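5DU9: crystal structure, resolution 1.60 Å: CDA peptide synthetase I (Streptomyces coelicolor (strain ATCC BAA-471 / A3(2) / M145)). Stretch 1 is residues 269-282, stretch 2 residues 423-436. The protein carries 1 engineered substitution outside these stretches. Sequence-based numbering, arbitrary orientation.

Stretch 1, residues 269-282: RVVIAGVAAFLHRT
Stretch 2 (423-436) VLQERFVRFLAELA

Phe278 (chi1 t, chi2 72°) is the knob of this apolar contact, seated among Leu424, Arg427, Phe428 and Phe431 of the other helix. Phe428 (t, 68°) covers one face of the Phe278 ring: Phe428 CB lies 4.1 Å from that ring's centroid, 9° off the normal, a CH-pi contact, and the Phe428 ring turns its edge to that face, ring centroids 5.5 Å apart, planes at 74°. Phe431 CD2 meets Phe278 CD1 at 3.9 Å, near the plane of the Phe278 ring. Both stretches are helical throughout, phi/psi near -63/-43, with i+4 to i backbone hydrogen bonds; their axes approach to 9.5 Å and their directions differ by 115°. The backbones come closest at Gly274, its CA 5.3 Å from Leu432 CA; an ideal CB there would lie 2.4 Å from Leu432 CD1, a clash. Bareness at Gly274 thus lets Leu432 (t, p) lay CD1 3.9 Å from Gly274 CA. Around this crossing, Val275 CG2 touches Phe428 CZ (3.6 Å) and Ala277 CB touches Leu435 CD1 (3.7 Å). Farther out, the aliphatic Arg281 CG packs 3.9 Å from Phe431 CZ. No direct hydrogen bond joins the helices; at the edge, a water donates to Thr282 OG1 (2.7 Å) and weakly accepts from Arg427 NH1 (3.4 Å), while Thr282 OG1 donates to Phe278 O (2.8 Å).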

ATOM      1  N   ARG A 269     -14.627   3.202   5.881  1.00 12.19           N
ATOM      2  CA  ARG A 269     -15.855   2.787   5.200  1.00 12.38           C
ATOM      3  C   ARG A 269     -16.565   3.998   4.600  1.00 11.49           C
ATOM      4  O   ARG A 269     -17.164   3.913   3.525  1.00 14.36           O
ATOM      5  CB  ARG A 269     -16.799   2.052   6.158  1.00 13.16           C
ATOM      6  CG  ARG A 269     -16.213   0.783   6.770  1.00 16.13           C
ATOM      7  CD  ARG A 269     -16.019  -0.293   5.717  1.00 17.30           C
ATOM      8  NE  ARG A 269     -15.430  -1.514   6.270  1.00 14.51           N
ATOM      9  CZ  ARG A 269     -16.121  -2.507   6.822  1.00 14.53           C
ATOM     10  NH1 ARG A 269     -17.441  -2.436   6.935  1.00 18.02           N
ATOM     11  NH2 ARG A 269     -15.480  -3.571   7.288  1.00 13.92           N
ATOM     12  N   VAL A 270     -16.506   5.123   5.304  1.00 12.47           N
ATOM     13  CA  VAL A 270     -17.085   6.365   4.804  1.00 11.27           C
ATOM     14  C   VAL A 270     -16.362   6.784   3.525  1.00 11.49           C
ATOM     15  O   VAL A 270     -16.983   7.221   2.558  1.00 13.70           O
ATOM     16  CB  VAL A 270     -17.005   7.494   5.858  1.00 12.59           C
ATOM     17  CG1 VAL A 270     -17.488   8.827   5.283  1.00 13.56           C
ATOM     18  CG2 VAL A 270     -17.821   7.121   7.091  1.00 14.31           C
ATOM     19  N   VAL A 271     -15.042   6.645   3.512  1.00 11.76           N
ATOM     20  CA  VAL A 271     -14.269   6.991   2.324  1.00 11.01           C
ATOM     21  C   VAL A 271     -14.616   6.071   1.153  1.00 12.27           C
ATOM     22  O   VAL A 271     -14.812   6.536   0.032  1.00 13.23           O
ATOM     23  CB  VAL A 271     -12.757   6.933   2.619  1.00 12.07           C
ATOM     24  CG1 VAL A 271     -11.933   7.120   1.351  1.00 11.89           C
ATOM     25  CG2 VAL A 271     -12.390   7.996   3.636  1.00 13.80           C
ATOM     26  N   ILE A 272     -14.684   4.769   1.408  1.00 13.13           N
ATOM     27  CA  ILE A 272     -15.042   3.822   0.361  1.00 12.65           C
ATOM     28  C   ILE A 272     -16.426   4.161  -0.198  1.00 10.75           C
ATOM     29  O   ILE A 272     -16.624   4.182  -1.414  1.00 12.01           O
ATOM     30  CB  ILE A 272     -15.007   2.369   0.888  1.00 11.21           C
ATOM     31  CG1 ILE A 272     -13.566   1.961   1.173  1.00 11.92           C
ATOM     32  CG2 ILE A 272     -15.607   1.405  -0.123  1.00 13.24           C
ATOM     33  CD1 ILE A 272     -13.428   0.701   2.017  1.00 15.94           C
ATOM     34  N   ALA A 273     -17.379   4.438   0.686  1.00 12.54           N
ATOM     35  CA  ALA A 273     -18.713   4.845   0.250  1.00 11.67           C
ATOM     36  C   ALA A 273     -18.648   6.120  -0.591  1.00 11.90           C
ATOM     37  O   ALA A 273     -19.378   6.268  -1.572  1.00 12.57           O
ATOM     38  CB  ALA A 273     -19.627   5.047   1.452  1.00 12.22           C
ATOM     39  N   GLY A 274     -17.762   7.035  -0.209  1.00 12.74           N
ATOM     40  CA  GLY A 274     -17.565   8.265  -0.954  1.00 13.66           C
ATOM     41  C   GLY A 274     -17.066   8.018  -2.366  1.00 13.44           C
ATOM     42  O   GLY A 274     -17.531   8.649  -3.310  1.00 14.59           O
ATOM     43  N   VAL A 275     -16.113   7.103  -2.514  1.00 12.12           N
ATOM     44  CA  VAL A 275     -15.632   6.740  -3.841  1.00 12.48           C
ATOM     45  C   VAL A 275     -16.762   6.099  -4.648  1.00 13.33           C
ATOM     46  O   VAL A 275     -16.957   6.428  -5.811  1.00 14.21           O
ATOM     47  CB  VAL A 275     -14.418   5.784  -3.773  1.00 12.15           C
ATOM     48  CG1 VAL A 275     -13.980   5.377  -5.172  1.00 13.76           C
ATOM     49  CG2 VAL A 275     -13.263   6.441  -3.041  1.00 14.03           C
ATOM     50  N   ALA A 276     -17.513   5.194  -4.028  1.00 13.75           N
ATOM     51  CA  ALA A 276     -18.631   4.547  -4.709  1.00 13.90           C
ATOM     52  C   ALA A 276     -19.654   5.575  -5.186  1.00 14.36           C
ATOM     53  O   ALA A 276     -20.131   5.512  -6.315  1.00 15.52           O
ATOM     54  CB  ALA A 276     -19.293   3.529  -3.793  1.00 13.57           C
ATOM     55  N   ALA A 277     -19.988   6.521  -4.313  1.00 14.17           N
ATOM     56  CA  ALA A 277     -20.937   7.575  -4.645  1.00 15.01           C
ATOM     57  C   ALA A 277     -20.401   8.467  -5.760  1.00 15.77           C
ATOM     58  O   ALA A 277     -21.143   8.874  -6.655  1.00 16.72           O
ATOM     59  CB  ALA A 277     -21.249   8.405  -3.408  1.00 14.70           C
ATOM     60  N   PHE A 278     -19.108   8.766  -5.698  1.00 15.19           N
ATOM     61  CA  PHE A 278     -18.445   9.575  -6.718  1.00 15.87           C
ATOM     62  C   PHE A 278     -18.503   8.900  -8.088  1.00 16.65           C
ATOM     63  O   PHE A 278     -18.821   9.537  -9.094  1.00 17.77           O
ATOM     64  CB  PHE A 278     -16.990   9.833  -6.311  1.00 15.21           C
ATOM     65  CG  PHE A 278     -16.214  10.662  -7.296  1.00 16.18           C
ATOM     66  CD1 PHE A 278     -16.459  12.019  -7.427  1.00 17.81           C
ATOM     67  CD2 PHE A 278     -15.226  10.089  -8.076  1.00 21.30           C
ATOM     68  CE1 PHE A 278     -15.742  12.788  -8.325  1.00 17.60           C
ATOM     69  CE2 PHE A 278     -14.504  10.852  -8.980  1.00 21.46           C
ATOM     70  CZ  PHE A 278     -14.766  12.204  -9.103  1.00 18.83           C
ATOM     71  N   LEU A 279     -18.197   7.607  -8.122  1.00 16.19           N
ATOM     72  CA  LEU A 279     -18.250   6.851  -9.364  1.00 17.00           C
ATOM     73  C   LEU A 279     -19.676   6.804  -9.893  1.00 18.02           C
ATOM     74  O   LEU A 279     -19.907   6.986 -11.083  1.00 20.56           O
ATOM     75  CB  LEU A 279     -17.717   5.431  -9.163  1.00 16.36           C
ATOM     76  CG  LEU A 279     -16.232   5.308  -8.823  1.00 17.17           C
ATOM     77  CD1 LEU A 279     -15.864   3.845  -8.642  1.00 17.45           C
ATOM     78  CD2 LEU A 279     -15.353   5.959  -9.874  1.00 21.93           C
ATOM     79  N   HIS A 280     -20.632   6.563  -9.001  1.00 17.66           N
ATOM     80  CA  HIS A 280     -22.038   6.501  -9.392  1.00 18.68           C
ATOM     81  C   HIS A 280     -22.534   7.830  -9.959  1.00 19.72           C
ATOM     82  O   HIS A 280     -23.219   7.862 -10.982  1.00 21.03           O
ATOM     83  CB  HIS A 280     -22.906   6.097  -8.198  1.00 18.12           C
ATOM     84  CG  HIS A 280     -24.369   6.325  -8.419  1.00 19.77           C
ATOM     85  ND1 HIS A 280     -25.128   5.535  -9.254  1.00 22.64           N
ATOM     86  CD2 HIS A 280     -25.210   7.261  -7.919  1.00 20.40           C
ATOM     87  CE1 HIS A 280     -26.375   5.973  -9.258  1.00 27.10           C
ATOM     88  NE2 HIS A 280     -26.451   7.020  -8.457  1.00 23.86           N
ATOM     89  N   ARG A 281     -22.191   8.925  -9.292  1.00 19.26           N
ATOM     90  CA  ARG A 281     -22.664  10.246  -9.702  1.00 20.27           C
ATOM     91  C   ARG A 281     -22.021  10.684 -11.015  1.00 21.27           C
ATOM     92  O   ARG A 281     -22.648  11.373 -11.825  1.00 22.71           O
ATOM     93  CB  ARG A 281     -22.373  11.275  -8.609  1.00 19.59           C
ATOM     94  CG  ARG A 281     -23.158  12.572  -8.739  1.00 25.73           C
ATOM     95  CD  ARG A 281     -24.590  12.423  -8.240  1.00 27.96           C
ATOM     96  NE  ARG A 281     -25.267  13.716  -8.169  1.00 27.99           N
ATOM     97  CZ  ARG A 281     -26.073  14.211  -9.105  1.00 29.90           C
ATOM     98  NH1 ARG A 281     -26.342  13.524 -10.209  1.00 27.92           N
ATOM     99  NH2 ARG A 281     -26.627  15.402  -8.932  1.00 27.66           N
ATOM    100  N   THR A 282     -20.771  10.285 -11.218  1.00 20.71           N
ATOM    101  CA  THR A 282     -20.029  10.664 -12.416  1.00 23.34           C
ATOM    102  C   THR A 282     -20.576   9.952 -13.647  1.00 24.26           C
ATOM    103  O   THR A 282     -20.824  10.582 -14.677  1.00 28.29           O
ATOM    104  CB  THR A 282     -18.520  10.348 -12.268  1.00 21.64           C
ATOM    105  OG1 THR A 282     -17.969  11.113 -11.190  1.00 23.56           O
ATOM    106  CG2 THR A 282     -17.757  10.681 -13.543  1.00 27.12           C
ATOM    107  N   VAL A 423      -6.909  17.391 -11.194  1.00 25.06           N
ATOM    108  CA  VAL A 423      -8.292  17.835 -11.334  1.00 22.87           C
ATOM    109  C   VAL A 423      -9.264  16.836 -10.707  1.00 24.34           C
ATOM    110  O   VAL A 423     -10.161  17.219  -9.955  1.00 23.23           O
ATOM    111  CB  VAL A 423      -8.651  18.050 -12.817  1.00 29.51           C
ATOM    112  CG1 VAL A 423     -10.122  18.368 -12.982  1.00 29.95           C
ATOM    113  CG2 VAL A 423      -7.825  19.181 -13.382  1.00 32.14           C
ATOM    114  N   LEU A 424      -9.083  15.558 -11.019  1.00 21.57           N
ATOM    115  CA  LEU A 424      -9.962  14.502 -10.526  1.00 19.74           C
ATOM    116  C   LEU A 424      -9.943  14.406  -9.006  1.00 18.42           C
ATOM    117  O   LEU A 424     -10.976  14.248  -8.351  1.00 19.91           O
ATOM    118  CB  LEU A 424      -9.539  13.162 -11.124  1.00 19.95           C
ATOM    119  CG  LEU A 424     -10.541  12.018 -11.039  1.00 31.34           C
ATOM    120  CD1 LEU A 424     -11.732  12.294 -11.935  1.00 35.47           C
ATOM    121  CD2 LEU A 424      -9.864  10.719 -11.427  1.00 34.46           C
ATOM    122  N   GLN A 425      -8.741  14.482  -8.456  1.00 18.90           N
ATOM    123  CA  GLN A 425      -8.533  14.335  -7.029  1.00 17.02           C
ATOM    124  C   GLN A 425      -9.162  15.492  -6.248  1.00 18.75           C
ATOM    125  O   GLN A 425      -9.772  15.272  -5.206  1.00 17.39           O
ATOM    126  CB  GLN A 425      -7.030  14.202  -6.770  1.00 22.92           C
ATOM    127  CG  GLN A 425      -6.449  14.845  -5.552  1.00 30.24           C
ATOM    128  CD  GLN A 425      -4.939  14.714  -5.574  1.00 22.32           C
ATOM    129  OE1 GLN A 425      -4.230  15.622  -6.004  1.00 27.19           O
ATOM    130  NE2 GLN A 425      -4.444  13.557  -5.156  1.00 21.39           N
ATOM    131  N   GLU A 426      -9.048  16.715  -6.761  1.00 19.58           N
ATOM    132  CA  GLU A 426      -9.691  17.851  -6.110  1.00 19.54           C
ATOM    133  C   GLU A 426     -11.215  17.731  -6.194  1.00 19.17           C
ATOM    134  O   GLU A 426     -11.923  18.010  -5.225  1.00 23.28           O
ATOM    135  CB  GLU A 426      -9.227  19.168  -6.734  1.00 22.86           C
ATOM    136  CG  GLU A 426      -9.841  20.411  -6.088  1.00 39.14           C
ATOM    137  CD  GLU A 426      -9.623  20.465  -4.586  1.00 48.90           C
ATOM    138  OE1 GLU A 426      -8.452  20.515  -4.154  1.00 45.89           O
ATOM    139  OE2 GLU A 426     -10.623  20.452  -3.837  1.00 46.60           O
ATOM    140  N   ARG A 427     -11.708  17.304  -7.354  1.00 19.15           N
ATOM    141  CA  ARG A 427     -13.141  17.101  -7.550  1.00 20.29           C
ATOM    142  C   ARG A 427     -13.685  16.053  -6.590  1.00 22.10           C
ATOM    143  O   ARG A 427     -14.750  16.228  -5.990  1.00 20.19           O
ATOM    144  CB  ARG A 427     -13.434  16.678  -8.988  1.00 23.62           C
ATOM    145  CG  ARG A 427     -14.914  16.637  -9.323  1.00 30.22           C
ATOM    146  CD  ARG A 427     -15.148  16.164 -10.745  1.00 34.61           C
ATOM    147  NE  ARG A 427     -14.413  16.975 -11.712  1.00 39.49           N
ATOM    148  CZ  ARG A 427     -14.081  16.572 -12.935  1.00 47.19           C
ATOM    149  NH1 ARG A 427     -14.408  15.356 -13.355  1.00 52.53           N
ATOM    150  NH2 ARG A 427     -13.411  17.386 -13.738  1.00 35.01           N
ATOM    151  N   PHE A 428     -12.952  14.954  -6.449  1.00 17.03           N
ATOM    152  CA  PHE A 428     -13.387  13.879  -5.576  1.00 15.89           C
ATOM    153  C   PHE A 428     -13.434  14.323  -4.121  1.00 15.33           C
ATOM    154  O   PHE A 428     -14.415  14.081  -3.427  1.00 15.99           O
ATOM    155  CB  PHE A 428     -12.470  12.665  -5.703  1.00 15.42           C
ATOM    156  CG  PHE A 428     -12.596  11.711  -4.560  1.00 14.79           C
ATOM    157  CD1 PHE A 428     -13.759  10.979  -4.380  1.00 14.79           C
ATOM    158  CD2 PHE A 428     -11.567  11.555  -3.655  1.00 15.30           C
ATOM    159  CE1 PHE A 428     -13.888  10.115  -3.322  1.00 12.94           C
ATOM    160  CE2 PHE A 428     -11.691  10.684  -2.595  1.00 17.27           C
ATOM    161  CZ  PHE A 428     -12.855   9.964  -2.430  1.00 15.48           C
ATOM    162  N   VAL A 429     -12.372  14.975  -3.656  1.00 17.31           N
ATOM    163  CA  VAL A 429     -12.307  15.378  -2.256  1.00 15.10           C
ATOM    164  C   VAL A 429     -13.417  16.382  -1.923  1.00 16.11           C
ATOM    165  O   VAL A 429     -13.972  16.345  -0.823  1.00 18.18           O
ATOM    166  CB  VAL A 429     -10.928  15.977  -1.897  1.00 18.58           C
ATOM    167  CG1 VAL A 429     -10.947  16.609  -0.505  1.00 33.93           C
ATOM    168  CG2 VAL A 429      -9.854  14.899  -1.956  1.00 17.87           C
ATOM    169  N   ARG A 430     -13.751  17.265  -2.863  1.00 17.09           N
ATOM    170  CA  ARG A 430     -14.832  18.225  -2.639  1.00 19.36           C
ATOM    171  C   ARG A 430     -16.173  17.499  -2.497  1.00 19.50           C
ATOM    172  O   ARG A 430     -16.971  17.813  -1.613  1.00 19.45           O
ATOM    173  CB  ARG A 430     -14.903  19.250  -3.774  1.00 19.43           C
ATOM    174  CG  ARG A 430     -16.089  20.207  -3.661  1.00 31.28           C
ATOM    175  CD  ARG A 430     -16.013  21.343  -4.673  1.00 44.14           C
ATOM    176  NE  ARG A 430     -15.749  20.865  -6.028  1.00 45.50           N
ATOM    177  CZ  ARG A 430     -15.795  21.626  -7.117  1.00 43.59           C
ATOM    178  NH1 ARG A 430     -16.103  22.914  -7.023  1.00 36.90           N
ATOM    179  NH2 ARG A 430     -15.538  21.097  -8.305  1.00 50.78           N
ATOM    180  N   PHE A 431     -16.413  16.525  -3.367  1.00 16.78           N
ATOM    181  CA  PHE A 431     -17.649  15.751  -3.323  1.00 16.56           C
ATOM    182  C   PHE A 431     -17.720  14.921  -2.040  1.00 15.50           C
ATOM    183  O   PHE A 431     -18.749  14.902  -1.362  1.00 16.46           O
ATOM    184  CB  PHE A 431     -17.749  14.850  -4.558  1.00 20.93           C
ATOM    185  CG  PHE A 431     -19.104  14.217  -4.754  1.00 18.15           C
ATOM    186  CD1 PHE A 431     -20.231  14.998  -4.954  1.00 17.86           C
ATOM    187  CD2 PHE A 431     -19.242  12.839  -4.762  1.00 18.78           C
ATOM    188  CE1 PHE A 431     -21.476  14.412  -5.149  1.00 21.92           C
ATOM    189  CE2 PHE A 431     -20.480  12.254  -4.958  1.00 16.58           C
ATOM    190  CZ  PHE A 431     -21.595  13.042  -5.150  1.00 17.54           C
ATOM    191  N   LEU A 432     -16.621  14.247  -1.709  1.00 14.77           N
ATOM    192  CA  LEU A 432     -16.517  13.471  -0.477  1.00 14.16           C
ATOM    193  C   LEU A 432     -16.858  14.311   0.755  1.00 15.22           C
ATOM    194  O   LEU A 432     -17.621  13.883   1.615  1.00 16.27           O
ATOM    195  CB  LEU A 432     -15.107  12.887  -0.342  1.00 16.73           C
ATOM    196  CG  LEU A 432     -14.773  12.150   0.959  1.00 14.50           C
ATOM    197  CD1 LEU A 432     -15.636  10.911   1.114  1.00 15.59           C
ATOM    198  CD2 LEU A 432     -13.294  11.783   1.012  1.00 15.75           C
ATOM    199  N   ALA A 433     -16.291  15.509   0.832  1.00 15.86           N
ATOM    200  CA  ALA A 433     -16.502  16.382   1.981  1.00 18.39           C
ATOM    201  C   ALA A 433     -17.957  16.831   2.085  1.00 15.43           C
ATOM    202  O   ALA A 433     -18.496  16.961   3.185  1.00 18.15           O
ATOM    203  CB  ALA A 433     -15.583  17.591   1.901  1.00 17.16           C
ATOM    204  N   GLU A 434     -18.586  17.079   0.939  1.00 16.09           N
ATOM    205  CA  GLU A 434     -19.991  17.469   0.901  1.00 17.60           C
ATOM    206  C   GLU A 434     -20.895  16.329   1.380  1.00 16.21           C
ATOM    207  O   GLU A 434     -21.850  16.549   2.128  1.00 19.15           O
ATOM    208  CB  GLU A 434     -20.385  17.892  -0.515  1.00 22.16           C
ATOM    209  CG  GLU A 434     -21.785  18.480  -0.632  1.00 25.24           C
ATOM    210  CD  GLU A 434     -21.899  19.862  -0.012  1.00 41.73           C
ATOM    211  OE1 GLU A 434     -20.868  20.557   0.105  1.00 45.49           O
ATOM    212  OE2 GLU A 434     -23.026  20.252   0.362  1.00 49.92           O
ATOM    213  N   LEU A 435     -20.595  15.113   0.940  1.00 15.51           N
ATOM    214  CA  LEU A 435     -21.341  13.937   1.369  1.00 15.07           C
ATOM    215  C   LEU A 435     -21.213  13.738   2.873  1.00 14.60           C
ATOM    216  O   LEU A 435     -22.205  13.526   3.574  1.00 15.31           O
ATOM    217  CB  LEU A 435     -20.844  12.685   0.643  1.00 15.65           C
ATOM    218  CG  LEU A 435     -21.143  12.604  -0.854  1.00 17.63           C
ATOM    219  CD1 LEU A 435     -20.359  11.461  -1.481  1.00 17.83           C
ATOM    220  CD2 LEU A 435     -22.632  12.430  -1.096  1.00 19.19           C
ATOM    221  N   ALA A 436     -19.981  13.801   3.361  1.00 14.09           N
ATOM    222  CA  ALA A 436     -19.702  13.551   4.771  1.00 15.54           C
ATOM    223  C   ALA A 436     -20.376  14.584   5.673  1.00 14.46           C
ATOM    224  O   ALA A 436     -20.747  14.278   6.809  1.00 16.91           O
ATOM    225  CB  ALA A 436     -18.202  13.537   5.012  1.00 17.80           C
TER
HETATM  226  O   HOH W   1     -16.740  13.474 -11.803  1.00 36.24           O